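Local coordinates for protein cellobiose 2-epimerase (Ruminococcus albus, PDB 3VW5) that catalyses the reversible epimerization of cellobiose to 4-O-beta-D-glucopyranosyl-D-mannose, at residues I85-G90 with A135-E140; E143-Y148 with R158-V163; S169-K174 with E291-E296; L250-C255 with E269-I274; A254-V257 with L263-Q266. The protein carries 2 engineered substitutions. All coordinates share one frame; numbering follows the deposited sequence.

Contact 1. Residues I85-G90 with A135-E140; sequences IDYEYG and AYRLFE. Engineered in segment 135-140: L138 (natural residue Pro).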
# COMPACT_ATOMS: atom_id res chain seq x y z
N ILE A 85 19.19 3.32 -1.27
CA ILE A 85 19.50 2.19 -2.12
C ILE A 85 20.86 1.61 -1.76
O ILE A 85 21.84 2.35 -1.61
CB ILE A 85 19.41 2.61 -3.60
CG1 ILE A 85 17.94 2.69 -4.01
CG2 ILE A 85 20.18 1.66 -4.47
CD1 ILE A 85 17.69 3.25 -5.37
N ASP A 86 20.92 0.29 -1.59
CA ASP A 86 22.18 -0.39 -1.36
C ASP A 86 22.73 -0.80 -2.72
O ASP A 86 22.35 -1.83 -3.28
CB ASP A 86 21.99 -1.62 -0.46
CG ASP A 86 23.31 -2.24 -0.03
OD1 ASP A 86 24.34 -1.93 -0.67
OD2 ASP A 86 23.32 -3.04 0.93
N TYR A 87 23.62 0.01 -3.27
CA TYR A 87 24.14 -0.21 -4.61
C TYR A 87 25.09 -1.38 -4.62
O TYR A 87 25.19 -2.09 -5.62
CB TYR A 87 24.81 1.06 -5.15
CG TYR A 87 23.80 2.12 -5.53
CD1 TYR A 87 23.01 1.98 -6.67
CD2 TYR A 87 23.63 3.26 -4.75
CE1 TYR A 87 22.08 2.94 -7.02
CE2 TYR A 87 22.69 4.23 -5.09
CZ TYR A 87 21.93 4.08 -6.22
OH TYR A 87 21.00 5.05 -6.56
N GLU A 88 25.75 -1.58 -3.49
CA GLU A 88 26.73 -2.65 -3.34
C GLU A 88 26.11 -4.06 -3.24
O GLU A 88 26.49 -4.96 -3.98
CB GLU A 88 27.62 -2.34 -2.15
CG GLU A 88 28.62 -3.43 -1.84
CD GLU A 88 29.49 -3.11 -0.63
OE1 GLU A 88 29.35 -1.98 -0.08
OE2 GLU A 88 30.31 -3.99 -0.23
N TYR A 89 25.15 -4.26 -2.35
CA TYR A 89 24.52 -5.58 -2.21
C TYR A 89 23.20 -5.67 -2.96
O TYR A 89 22.73 -6.76 -3.26
CB TYR A 89 24.29 -5.94 -0.74
CG TYR A 89 25.55 -6.22 0.07
CD1 TYR A 89 26.12 -7.50 0.08
CD2 TYR A 89 26.15 -5.23 0.83
CE1 TYR A 89 27.27 -7.77 0.82
CE2 TYR A 89 27.30 -5.48 1.57
CZ TYR A 89 27.86 -6.76 1.56
OH TYR A 89 29.00 -7.04 2.30
N GLY A 90 22.59 -4.52 -3.26
CA GLY A 90 21.26 -4.52 -3.85
C GLY A 90 20.12 -4.17 -2.90
O GLY A 90 20.29 -4.11 -1.69
N ALA A 135 14.42 1.27 -11.04
CA ALA A 135 13.32 0.35 -10.86
C ALA A 135 13.72 -1.06 -11.32
O ALA A 135 13.50 -2.04 -10.59
CB ALA A 135 12.09 0.85 -11.60
N TYR A 136 14.30 -1.16 -12.51
CA TYR A 136 14.73 -2.45 -13.03
C TYR A 136 15.86 -3.00 -12.17
O TYR A 136 15.92 -4.20 -11.91
CB TYR A 136 15.19 -2.33 -14.48
CG TYR A 136 14.07 -2.34 -15.49
CD1 TYR A 136 13.36 -3.50 -15.74
CD2 TYR A 136 13.71 -1.18 -16.17
CE1 TYR A 136 12.33 -3.51 -16.66
CE2 TYR A 136 12.69 -1.18 -17.08
CZ TYR A 136 12.00 -2.36 -17.33
OH TYR A 136 10.97 -2.39 -18.24
N ARG A 137 16.75 -2.12 -11.72
CA ARG A 137 17.84 -2.55 -10.87
C ARG A 137 17.31 -3.31 -9.64
O ARG A 137 17.84 -4.35 -9.26
CB ARG A 137 18.71 -1.37 -10.42
CG ARG A 137 19.92 -1.84 -9.63
CD ARG A 137 20.66 -0.72 -8.94
NE ARG A 137 22.08 -0.73 -9.29
CZ ARG A 137 22.62 0.00 -10.27
NH1 ARG A 137 21.87 0.84 -11.00
NH2 ARG A 137 23.93 -0.09 -10.51
N LEU A 138 16.25 -2.77 -9.04
CA LEU A 138 15.67 -3.34 -7.84
C LEU A 138 14.81 -4.59 -8.14
O LEU A 138 14.81 -5.56 -7.38
CB LEU A 138 14.87 -2.29 -7.07
CG LEU A 138 15.67 -1.10 -6.53
CD1 LEU A 138 14.74 -0.10 -5.89
CD2 LEU A 138 16.73 -1.56 -5.55
N PHE A 139 14.09 -4.55 -9.25
CA PHE A 139 13.46 -5.75 -9.77
C PHE A 139 14.47 -6.91 -9.90
O PHE A 139 14.20 -8.02 -9.46
CB PHE A 139 12.80 -5.45 -11.12
CG PHE A 139 12.42 -6.66 -11.91
CD1 PHE A 139 11.24 -7.33 -11.65
CD2 PHE A 139 13.22 -7.09 -12.96
CE1 PHE A 139 10.87 -8.44 -12.40
CE2 PHE A 139 12.85 -8.21 -13.73
CZ PHE A 139 11.68 -8.88 -13.44
N GLU A 140 15.64 -6.64 -10.48
CA GLU A 140 16.67 -7.66 -10.61
C GLU A 140 17.16 -8.17 -9.26
O GLU A 140 17.34 -9.38 -9.06
CB GLU A 140 17.85 -7.15 -11.45
CG GLU A 140 17.54 -7.14 -12.93
CD GLU A 140 18.76 -6.85 -13.78
OE1 GLU A 140 19.57 -5.95 -13.41
OE2 GLU A 140 18.91 -7.53 -14.83
O HOH W 1 22.60 -2.57 -7.40
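Y87 and R137 meet with their flat groups set almost perpendicular, the phenol ring and the guanidinium planes lying 83° apart. The CD1 edge of the ring points at one face of the guanidinium, and Y87 CD1 lies 3.9 Å from R137 NE, so the arginine stands beside the tyrosine rim rather than over its face. R137 gets there by running out with CG anti to the backbone N (chi1 -175°) and then bending at chi3. The NE hydrogen is used elsewhere: a water in the guanidinium plane accepts it, with R137 NE 2.7 Å from the water oxygen, and the same water donates to Y87 O, bridging loop and helix. A face of the Y87 ring is covered by I85 CG2 from within its own segment, while the phenol OH is held by K81 O. Separately, I85 CD1 comes within 4.5 Å of L138 CD1, a loose apolar touch made by an engineered leucine where the natural residue is proline. Within the loop, D86 OD1 accepts from Y89 N (3.0 Å), an Asx motif. The contact lays the loop that follows helix 67-84 against helix 129-145 of the (alpha/alpha)6 barrel; L138 also packs on A115, I116 and L119 of helix 109-126, and D86 forms a salt bridge with K107 of strand 102-108.

Contact 2. Residues E143-Y148 with R158-V163; sequences EKNTLY and RQWRLV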
# COMPACT_ATOMS: atom_id res chain seq x y z
N GLU A 143 14.63 -10.61 -7.69
CA GLU A 143 14.62 -11.90 -8.35
C GLU A 143 15.92 -12.69 -8.10
O GLU A 143 15.89 -13.91 -7.98
CB GLU A 143 14.34 -11.75 -9.84
CG GLU A 143 13.03 -11.04 -10.16
CD GLU A 143 11.79 -11.82 -9.75
OE1 GLU A 143 11.62 -12.98 -10.19
OE2 GLU A 143 10.97 -11.27 -8.98
N LYS A 144 17.04 -11.99 -7.98
CA LYS A 144 18.31 -12.65 -7.69
C LYS A 144 18.36 -13.22 -6.27
O LYS A 144 18.70 -14.39 -6.06
CB LYS A 144 19.46 -11.65 -7.86
CG LYS A 144 20.84 -12.28 -7.98
CD LYS A 144 20.81 -13.35 -9.06
CE LYS A 144 22.10 -13.42 -9.86
NZ LYS A 144 23.16 -14.18 -9.14
N ASN A 145 18.01 -12.39 -5.29
CA ASN A 145 18.31 -12.71 -3.90
C ASN A 145 17.16 -13.22 -3.03
O ASN A 145 17.42 -13.81 -1.97
CB ASN A 145 19.01 -11.52 -3.22
CG ASN A 145 20.27 -11.10 -3.96
OD1 ASN A 145 21.30 -11.76 -3.87
ND2 ASN A 145 20.18 -10.00 -4.70
N THR A 146 15.92 -13.02 -3.45
CA THR A 146 14.78 -13.33 -2.56
C THR A 146 13.92 -14.46 -3.09
O THR A 146 13.07 -14.97 -2.38
CB THR A 146 13.87 -12.11 -2.32
OG1 THR A 146 13.07 -11.84 -3.48
CG2 THR A 146 14.69 -10.88 -1.97
N LEU A 147 14.13 -14.84 -4.33
CA LEU A 147 13.30 -15.87 -4.94
C LEU A 147 13.90 -17.25 -4.70
O LEU A 147 15.00 -17.55 -5.15
CB LEU A 147 13.15 -15.62 -6.44
CG LEU A 147 12.21 -16.57 -7.18
CD1 LEU A 147 10.82 -16.52 -6.57
CD2 LEU A 147 12.15 -16.25 -8.65
N TYR A 148 13.15 -18.10 -4.02
CA TYR A 148 13.54 -19.49 -3.85
C TYR A 148 12.58 -20.38 -4.63
O TYR A 148 11.63 -19.85 -5.22
CB TYR A 148 13.62 -19.85 -2.36
CG TYR A 148 14.80 -19.20 -1.66
CD1 TYR A 148 15.83 -19.98 -1.12
CD2 TYR A 148 14.92 -17.81 -1.57
CE1 TYR A 148 16.92 -19.41 -0.49
CE2 TYR A 148 16.01 -17.23 -0.95
CZ TYR A 148 17.01 -18.03 -0.41
OH TYR A 148 18.10 -17.48 0.21
N ARG A 158 21.43 -7.05 5.58
CA ARG A 158 21.95 -6.32 4.43
C ARG A 158 22.57 -7.25 3.38
O ARG A 158 22.38 -7.06 2.19
CB ARG A 158 22.98 -5.29 4.87
CG ARG A 158 23.48 -4.51 3.70
CD ARG A 158 24.62 -3.64 4.07
NE ARG A 158 25.02 -2.90 2.88
CZ ARG A 158 26.17 -2.25 2.75
NH1 ARG A 158 27.06 -2.26 3.74
NH2 ARG A 158 26.43 -1.60 1.63
N GLN A 159 23.27 -8.26 3.87
CA GLN A 159 24.02 -9.19 3.04
C GLN A 159 23.17 -10.38 2.56
O GLN A 159 23.70 -11.38 2.10
CB GLN A 159 25.24 -9.70 3.82
CG GLN A 159 26.15 -8.59 4.35
CD GLN A 159 26.18 -8.48 5.89
OE1 GLN A 159 26.95 -9.18 6.56
NE2 GLN A 159 25.35 -7.59 6.44
N TRP A 160 21.85 -10.28 2.68
CA TRP A 160 20.94 -11.31 2.13
C TRP A 160 20.97 -12.66 2.86
O TRP A 160 20.56 -13.67 2.30
CB TRP A 160 21.17 -11.55 0.65
CG TRP A 160 21.02 -10.35 -0.25
CD1 TRP A 160 22.01 -9.75 -0.98
CD2 TRP A 160 19.82 -9.61 -0.54
NE1 TRP A 160 21.51 -8.69 -1.70
CE2 TRP A 160 20.17 -8.58 -1.44
CE3 TRP A 160 18.49 -9.71 -0.11
CZ2 TRP A 160 19.24 -7.67 -1.94
CZ3 TRP A 160 17.57 -8.81 -0.59
CH2 TRP A 160 17.94 -7.80 -1.50
N ARG A 161 21.46 -12.68 4.09
CA ARG A 161 21.34 -13.86 4.93
C ARG A 161 19.99 -13.82 5.65
O ARG A 161 19.60 -12.78 6.20
CB ARG A 161 22.49 -13.96 5.93
CG ARG A 161 23.86 -13.96 5.26
CD ARG A 161 25.00 -13.80 6.26
NE ARG A 161 24.99 -12.50 6.92
CZ ARG A 161 26.02 -11.99 7.59
NH1 ARG A 161 27.15 -12.67 7.68
NH2 ARG A 161 25.91 -10.79 8.16
N LEU A 162 19.29 -14.94 5.64
CA LEU A 162 17.95 -15.02 6.21
C LEU A 162 17.83 -14.65 7.71
O LEU A 162 18.65 -15.07 8.53
CB LEU A 162 17.38 -16.42 5.98
CG LEU A 162 15.88 -16.44 6.23
CD1 LEU A 162 15.13 -16.53 4.91
CD2 LEU A 162 15.49 -17.59 7.17
N VAL A 163 16.81 -13.84 8.03
CA VAL A 163 16.42 -13.55 9.43
C VAL A 163 14.91 -13.71 9.67
O VAL A 163 14.14 -13.97 8.74
CB VAL A 163 16.80 -12.12 9.88
CG1 VAL A 163 17.01 -12.11 11.40
CG2 VAL A 163 18.03 -11.61 9.16
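N145 and W160 make a flat stack, the asparagine amide lying over the indole with the two planes only 6° apart. N145 ND2 sits 3.5 Å from W160 NE1, above the ring rather than at its edge. The same side chain adds a CH-pi contact: N145 CB stands 3.6 Å from the centroid of the six-membered ring, 19° off its normal. Apolar contact is slighter, T146 CG2 approaching W160 CZ3 obliquely at 3.8 Å. The polar ends are turned to other partners, W160 NE1 donating to Y89 O, N145 ND2 bonding to D141 O and T146 OG1 to I142 O. Putting an alanine at W160 would probably leave the N145 amide without its stacking surface and Y89 O without this donor. The indole thus joins the loop after strand 151-156 to the C-terminal part of helix 129-145, just ahead of strand 147-148, and also packs on I112 of helix 109-126 and K107 of strand 102-108.

Contact 3. Residues S169-K174 with E291-E296; sequences SENGLK and ERDKNE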
# COMPACT_ATOMS: atom_id res chain seq x y z
N SER A 169 4.97 -9.55 10.78
CA SER A 169 4.26 -10.41 11.71
C SER A 169 3.24 -9.61 12.52
O SER A 169 3.38 -8.40 12.68
CB SER A 169 5.23 -11.14 12.65
OG SER A 169 5.13 -10.65 13.99
N GLU A 170 2.21 -10.30 13.02
CA GLU A 170 1.08 -9.65 13.67
C GLU A 170 1.01 -9.94 15.16
O GLU A 170 1.00 -9.01 15.98
CB GLU A 170 -0.24 -10.05 13.01
CG GLU A 170 -0.95 -8.89 12.32
CD GLU A 170 -2.28 -8.55 12.98
OE1 GLU A 170 -2.90 -9.47 13.60
OE2 GLU A 170 -2.70 -7.37 12.89
N ASN A 171 0.96 -11.23 15.51
CA ASN A 171 1.06 -11.60 16.93
C ASN A 171 2.50 -11.91 17.29
O ASN A 171 3.38 -11.03 17.20
CB ASN A 171 0.14 -12.78 17.28
CG ASN A 171 -1.33 -12.42 17.20
OD1 ASN A 171 -1.71 -11.24 17.28
ND2 ASN A 171 -2.18 -13.44 17.05
N GLY A 172 2.75 -13.14 17.72
CA GLY A 172 4.11 -13.62 17.92
C GLY A 172 4.57 -14.46 16.74
O GLY A 172 5.55 -15.22 16.84
N LEU A 173 3.87 -14.29 15.61
CA LEU A 173 3.89 -15.23 14.48
C LEU A 173 5.20 -15.29 13.67
O LEU A 173 5.83 -16.34 13.56
CB LEU A 173 2.68 -14.97 13.56
CG LEU A 173 1.43 -15.85 13.75
CD1 LEU A 173 1.30 -16.28 15.18
CD2 LEU A 173 0.16 -15.12 13.29
N LYS A 174 5.58 -14.16 13.08
CA LYS A 174 6.84 -14.07 12.33
C LYS A 174 7.03 -15.20 11.27
O LYS A 174 8.16 -15.65 11.02
CB LYS A 174 8.03 -13.99 13.30
CG LYS A 174 7.87 -12.86 14.31
CD LYS A 174 9.17 -12.55 15.06
CE LYS A 174 9.34 -13.39 16.35
NZ LYS A 174 9.49 -14.85 16.05
N GLU A 291 -10.05 -7.03 11.44
CA GLU A 291 -9.65 -8.41 11.23
C GLU A 291 -10.34 -9.40 12.16
O GLU A 291 -10.84 -9.03 13.22
CB GLU A 291 -8.13 -8.54 11.42
CG GLU A 291 -7.68 -8.02 12.79
CD GLU A 291 -6.24 -8.38 13.13
OE1 GLU A 291 -5.98 -8.71 14.32
OE2 GLU A 291 -5.38 -8.32 12.23
N ARG A 292 -10.35 -10.66 11.75
CA ARG A 292 -10.58 -11.73 12.70
C ARG A 292 -9.25 -12.43 12.99
O ARG A 292 -8.56 -12.86 12.07
CB ARG A 292 -11.59 -12.74 12.17
CG ARG A 292 -11.67 -14.01 13.01
CD ARG A 292 -12.57 -15.03 12.38
NE ARG A 292 -11.94 -15.67 11.23
CZ ARG A 292 -11.01 -16.61 11.36
NH1 ARG A 292 -10.63 -16.99 12.57
NH2 ARG A 292 -10.48 -17.16 10.28
N ASP A 293 -8.89 -12.52 14.27
CA ASP A 293 -7.76 -13.36 14.70
C ASP A 293 -8.35 -14.51 15.53
O ASP A 293 -8.77 -14.32 16.69
CB ASP A 293 -6.75 -12.54 15.50
CG ASP A 293 -5.55 -13.35 15.97
OD1 ASP A 293 -5.55 -14.60 15.89
OD2 ASP A 293 -4.58 -12.71 16.45
N LYS A 294 -8.38 -15.70 14.92
CA LYS A 294 -9.07 -16.87 15.50
C LYS A 294 -10.51 -16.58 15.94
O LYS A 294 -11.39 -16.39 15.11
CB LYS A 294 -8.26 -17.47 16.65
CG LYS A 294 -7.02 -18.18 16.17
CD LYS A 294 -6.07 -18.51 17.32
CE LYS A 294 -4.90 -19.33 16.79
NZ LYS A 294 -3.69 -19.17 17.64
N ASN A 295 -10.73 -16.55 17.26
CA ASN A 295 -12.06 -16.42 17.84
C ASN A 295 -12.52 -14.98 18.07
O ASN A 295 -13.63 -14.76 18.56
CB ASN A 295 -12.13 -17.17 19.17
CG ASN A 295 -11.09 -16.68 20.19
OD1 ASN A 295 -10.03 -16.21 19.82
ND2 ASN A 295 -11.39 -16.83 21.48
N GLU A 296 -11.68 -14.01 17.72
CA GLU A 296 -11.94 -12.61 18.08
C GLU A 296 -11.96 -11.67 16.88
O GLU A 296 -11.13 -11.76 15.98
CB GLU A 296 -10.91 -12.13 19.10
CG GLU A 296 -10.83 -13.04 20.29
CD GLU A 296 -9.80 -12.61 21.32
OE1 GLU A 296 -9.14 -13.51 21.91
OE2 GLU A 296 -9.65 -11.38 21.54
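D293 and N171 reach each other from opposite directions: the aspartate CG points away from its own backbone N (chi1 -180°), and the asparagine CG is anti to the carbonyl carbon (chi1 -69°). N171 ND2 donates to D293 OD2 at 2.6 Å with an N-H...O angle of 160°. The bond uses the syn lone pair of OD2 and lies close to the amide plane, the amide and carboxylate being nearly coplanar. Alongside, E170 and E291 bring two acceptors of like charge close together, E170 OE2 lying 2.9 Å from E291 OE2 with the carboxylates turned well out of a common plane. I238 of strand 238-240 touches E170, E291 and D293. D293 opens the type II' turn to E296 that links strands 287-293 and 296-302, so the loop 169-174 lies beside the turn end of this hairpin at the protein surface. With three carboxylates gathered and one amide donor among them, the patch is probably acidic; its glutamate pair would be expected to disfavour full ionisation, while the N171 N-H would probably help to stabilise the negative charge on D293.

Contact 4. Residues L250-C255 with E269-I274; sequences LMDRAC and EMDLKI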
# COMPACT_ATOMS: atom_id res chain seq x y z
N LEU A 250 -6.57 -4.43 -6.65
CA LEU A 250 -5.18 -4.49 -7.06
C LEU A 250 -4.95 -5.61 -8.07
O LEU A 250 -4.19 -5.46 -9.02
CB LEU A 250 -4.30 -4.73 -5.83
CG LEU A 250 -3.42 -3.57 -5.40
CD1 LEU A 250 -3.99 -2.26 -5.88
CD2 LEU A 250 -3.22 -3.60 -3.90
N MET A 251 -5.62 -6.74 -7.88
CA MET A 251 -5.46 -7.86 -8.78
C MET A 251 -6.15 -7.63 -10.14
O MET A 251 -5.62 -8.03 -11.18
CB MET A 251 -5.92 -9.15 -8.12
CG MET A 251 -4.89 -9.70 -7.16
SD MET A 251 -5.29 -11.32 -6.46
CE MET A 251 -6.84 -11.02 -5.62
N ASP A 252 -7.32 -6.98 -10.11
CA ASP A 252 -8.01 -6.59 -11.34
C ASP A 252 -7.14 -5.61 -12.09
O ASP A 252 -6.99 -5.71 -13.31
CB ASP A 252 -9.36 -5.93 -11.04
CG ASP A 252 -10.43 -6.93 -10.63
OD1 ASP A 252 -10.26 -8.13 -10.90
OD2 ASP A 252 -11.45 -6.50 -10.05
N ARG A 253 -6.56 -4.67 -11.35
CA ARG A 253 -5.65 -3.69 -11.94
C ARG A 253 -4.53 -4.42 -12.68
O ARG A 253 -4.27 -4.11 -13.84
CB ARG A 253 -5.07 -2.78 -10.85
CG ARG A 253 -3.93 -1.83 -11.29
CD ARG A 253 -4.36 -0.84 -12.36
NE ARG A 253 -5.77 -0.47 -12.27
CZ ARG A 253 -6.23 0.59 -11.60
NH1 ARG A 253 -5.39 1.39 -10.94
NH2 ARG A 253 -7.55 0.85 -11.58
N ALA A 254 -3.90 -5.38 -12.02
CA ALA A 254 -2.83 -6.18 -12.64
C ALA A 254 -3.29 -6.85 -13.94
O ALA A 254 -2.59 -6.82 -14.96
CB ALA A 254 -2.26 -7.21 -11.64
N CYS A 255 -4.47 -7.47 -13.91
CA CYS A 255 -4.99 -8.18 -15.06
C CYS A 255 -5.34 -7.24 -16.21
O CYS A 255 -5.24 -7.62 -17.38
CB CYS A 255 -6.22 -9.01 -14.68
SG CYS A 255 -5.82 -10.40 -13.62
N GLU A 269 -13.95 -12.68 -11.43
CA GLU A 269 -14.95 -13.50 -10.74
C GLU A 269 -14.50 -13.86 -9.33
O GLU A 269 -15.30 -13.84 -8.41
CB GLU A 269 -15.30 -14.76 -11.54
CG GLU A 269 -15.98 -14.41 -12.86
CD GLU A 269 -16.86 -15.53 -13.40
OE1 GLU A 269 -16.98 -16.58 -12.72
OE2 GLU A 269 -17.42 -15.35 -14.52
N MET A 270 -13.21 -14.16 -9.17
CA MET A 270 -12.66 -14.44 -7.85
C MET A 270 -12.74 -13.19 -6.97
O MET A 270 -13.24 -13.24 -5.84
CB MET A 270 -11.21 -14.92 -7.96
CG MET A 270 -10.64 -15.44 -6.65
SD MET A 270 -8.87 -15.80 -6.73
CE MET A 270 -8.18 -14.17 -6.94
N ASP A 271 -12.28 -12.07 -7.51
CA ASP A 271 -12.27 -10.81 -6.77
C ASP A 271 -13.67 -10.37 -6.31
O ASP A 271 -13.84 -9.91 -5.16
CB ASP A 271 -11.60 -9.73 -7.61
CG ASP A 271 -10.12 -10.00 -7.81
OD1 ASP A 271 -9.54 -10.67 -6.93
OD2 ASP A 271 -9.56 -9.57 -8.84
N LEU A 272 -14.65 -10.51 -7.20
CA LEU A 272 -16.04 -10.25 -6.83
C LEU A 272 -16.47 -11.13 -5.66
O LEU A 272 -17.14 -10.67 -4.73
CB LEU A 272 -16.97 -10.47 -8.03
CG LEU A 272 -17.32 -9.22 -8.85
CD1 LEU A 272 -18.19 -9.58 -10.03
CD2 LEU A 272 -18.02 -8.18 -7.99
N LYS A 273 -16.08 -12.41 -5.68
CA LYS A 273 -16.49 -13.30 -4.62
C LYS A 273 -15.93 -12.82 -3.29
O LYS A 273 -16.61 -12.88 -2.27
CB LYS A 273 -16.04 -14.74 -4.88
CG LYS A 273 -16.97 -15.52 -5.79
CD LYS A 273 -16.41 -16.88 -6.08
CE LYS A 273 -16.99 -17.43 -7.38
NZ LYS A 273 -16.20 -18.61 -7.85
N ILE A 274 -14.69 -12.35 -3.32
CA ILE A 274 -14.04 -11.80 -2.14
C ILE A 274 -14.73 -10.50 -1.74
O ILE A 274 -14.97 -10.26 -0.57
CB ILE A 274 -12.53 -11.58 -2.39
CG1 ILE A 274 -11.87 -12.90 -2.80
CG2 ILE A 274 -11.86 -10.94 -1.16
CD1 ILE A 274 -10.45 -12.76 -3.27
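D252 and D271 bring two buried carboxylates close together between the helices, with D252 OD1 2.6 Å from D271 OD2. The two aspartates come from opposite directions, and their carboxylate planes are turned 65° against each other. Such proximity in a buried setting would be expected to make the ionisation of each depend on the other. D252 has a further polar partner in helix 303-318, its OD2 accepting a hydrogen bond from N315 ND2, which helps to fix the carboxylate. M251 places its terminal methyl by the other carboxylate oxygen, D271 OD1. That methyl also meets its counterpart, M251 CE lying 3.7 Å from M270 CE, where the two thioether chains cross at about a right angle. Both chains bend at chi3, bringing the two methyls together between the helices. The segment axes run antiparallel at 167° and approach to 10.1 Å, as expected of consecutive helices in an alpha-hairpin of the (alpha/alpha)6 barrel. Helices 241-258 and 261-281 continue this packing through D271 and I274 on T248 and M251 on F267, while L250 and A254 lean on helix 179-196.

Contact 5. Residues A254-V257 with L263-Q266; sequences ACDV and LKKQ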
# COMPACT_ATOMS: atom_id res chain seq x y z
N ALA A 254 -3.90 -5.38 -12.02
CA ALA A 254 -2.83 -6.18 -12.64
C ALA A 254 -3.29 -6.85 -13.94
O ALA A 254 -2.59 -6.82 -14.96
CB ALA A 254 -2.26 -7.21 -11.64
N CYS A 255 -4.47 -7.47 -13.91
CA CYS A 255 -4.99 -8.18 -15.06
C CYS A 255 -5.34 -7.24 -16.21
O CYS A 255 -5.24 -7.62 -17.38
CB CYS A 255 -6.22 -9.01 -14.68
SG CYS A 255 -5.82 -10.40 -13.62
N ASP A 256 -5.78 -6.03 -15.88
CA ASP A 256 -6.12 -5.03 -16.90
C ASP A 256 -4.87 -4.50 -17.58
O ASP A 256 -4.86 -4.27 -18.79
CB ASP A 256 -6.92 -3.87 -16.29
CG ASP A 256 -8.34 -4.25 -15.94
OD1 ASP A 256 -8.80 -5.30 -16.45
OD2 ASP A 256 -9.01 -3.53 -15.16
N VAL A 257 -3.82 -4.30 -16.78
CA VAL A 257 -2.56 -3.80 -17.30
C VAL A 257 -1.85 -4.85 -18.17
O VAL A 257 -1.17 -4.51 -19.13
CB VAL A 257 -1.64 -3.29 -16.15
CG1 VAL A 257 -0.26 -2.95 -16.66
CG2 VAL A 257 -2.27 -2.08 -15.47
N LEU A 263 -7.24 -14.13 -17.92
CA LEU A 263 -6.95 -13.72 -16.55
C LEU A 263 -8.02 -12.76 -16.02
O LEU A 263 -8.62 -13.00 -14.97
CB LEU A 263 -5.57 -13.07 -16.43
CG LEU A 263 -4.37 -14.02 -16.41
CD1 LEU A 263 -3.09 -13.24 -16.23
CD2 LEU A 263 -4.51 -15.08 -15.32
N LYS A 264 -8.26 -11.68 -16.76
CA LYS A 264 -9.24 -10.68 -16.33
C LYS A 264 -10.57 -11.31 -15.92
O LYS A 264 -11.11 -10.99 -14.86
CB LYS A 264 -9.46 -9.61 -17.39
CG LYS A 264 -8.30 -8.65 -17.51
CD LYS A 264 -8.40 -7.81 -18.77
CE LYS A 264 -9.75 -7.13 -18.85
NZ LYS A 264 -9.78 -6.16 -19.98
N LYS A 265 -11.09 -12.20 -16.75
CA LYS A 265 -12.40 -12.80 -16.47
C LYS A 265 -12.27 -13.71 -15.25
O LYS A 265 -13.15 -13.74 -14.38
CB LYS A 265 -12.92 -13.58 -17.70
CG LYS A 265 -14.41 -13.91 -17.65
CD LYS A 265 -14.69 -15.38 -18.01
CE LYS A 265 -15.61 -16.06 -16.97
NZ LYS A 265 -15.61 -17.57 -17.02
N GLN A 266 -11.16 -14.43 -15.20
CA GLN A 266 -10.89 -15.37 -14.13
C GLN A 266 -10.80 -14.61 -12.81
O GLN A 266 -11.49 -14.92 -11.84
CB GLN A 266 -9.58 -16.11 -14.41
CG GLN A 266 -9.45 -17.45 -13.71
CD GLN A 266 -8.05 -18.03 -13.80
OE1 GLN A 266 -7.70 -18.94 -13.04
NE2 GLN A 266 -7.24 -17.51 -14.72
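C255 faces L263 and K264 where the two helices come close to their connecting turn, the CA atoms of C255 and K264 being 5.1 Å apart. Its sulfur, held anti to the carbonyl carbon, rests on the leucine: C255 SG is 3.9 Å from L263 CB. The CB of the same cysteine lies against the lysine chain, 3.5 Å between C255 CB and K264 CG, and its backbone oxygen is near the same methylene, so the aliphatic part of K264 covers C255. Next along, D256 brings its carboxylate to the lysine chain, the two side chains crossing at about a right angle. D256 OD1 lies beside the last methylenes, 3.2 Å from K264 CE, whereas the ion pair proper is long, 3.8 Å from D256 OD1 to K264 NZ. A bend at chi3 (53°) takes the lysine chain past the carboxylate. K264 NZ has another acidic partner in E261, with which it forms a salt bridge. An alanine in place of K264 would probably strip the methylene cover from C255 and leave D256 and E261 without their shared positive charge. The chemistry is therefore divided: a small apolar seam of cysteine, leucine and lysine methylenes around the buried C255, and beside it, at the surface, a long charge pairing in which one ammonium serves two carboxylates.

How the contacts relate
From the N terminus, contact 1 closes the first loop, joining the loop after helix 67-84 to helix 129-145. Contact 2 follows in series, closing a much shorter loop from the end of that same helix to the segment beyond strand 151-156. The two touch, through D86 with R158 and Y89 with W160, and form one continuous region. Contact 3 then spans the longest stretch, from the loop before strand 177-178 to the hairpin of strands 287-293 and 296-302. Within that span fall contacts 4 and 5, which share A254 and C255 and pair helices 241-258 and 261-281, contact 5 nearer their connection. No loops cross.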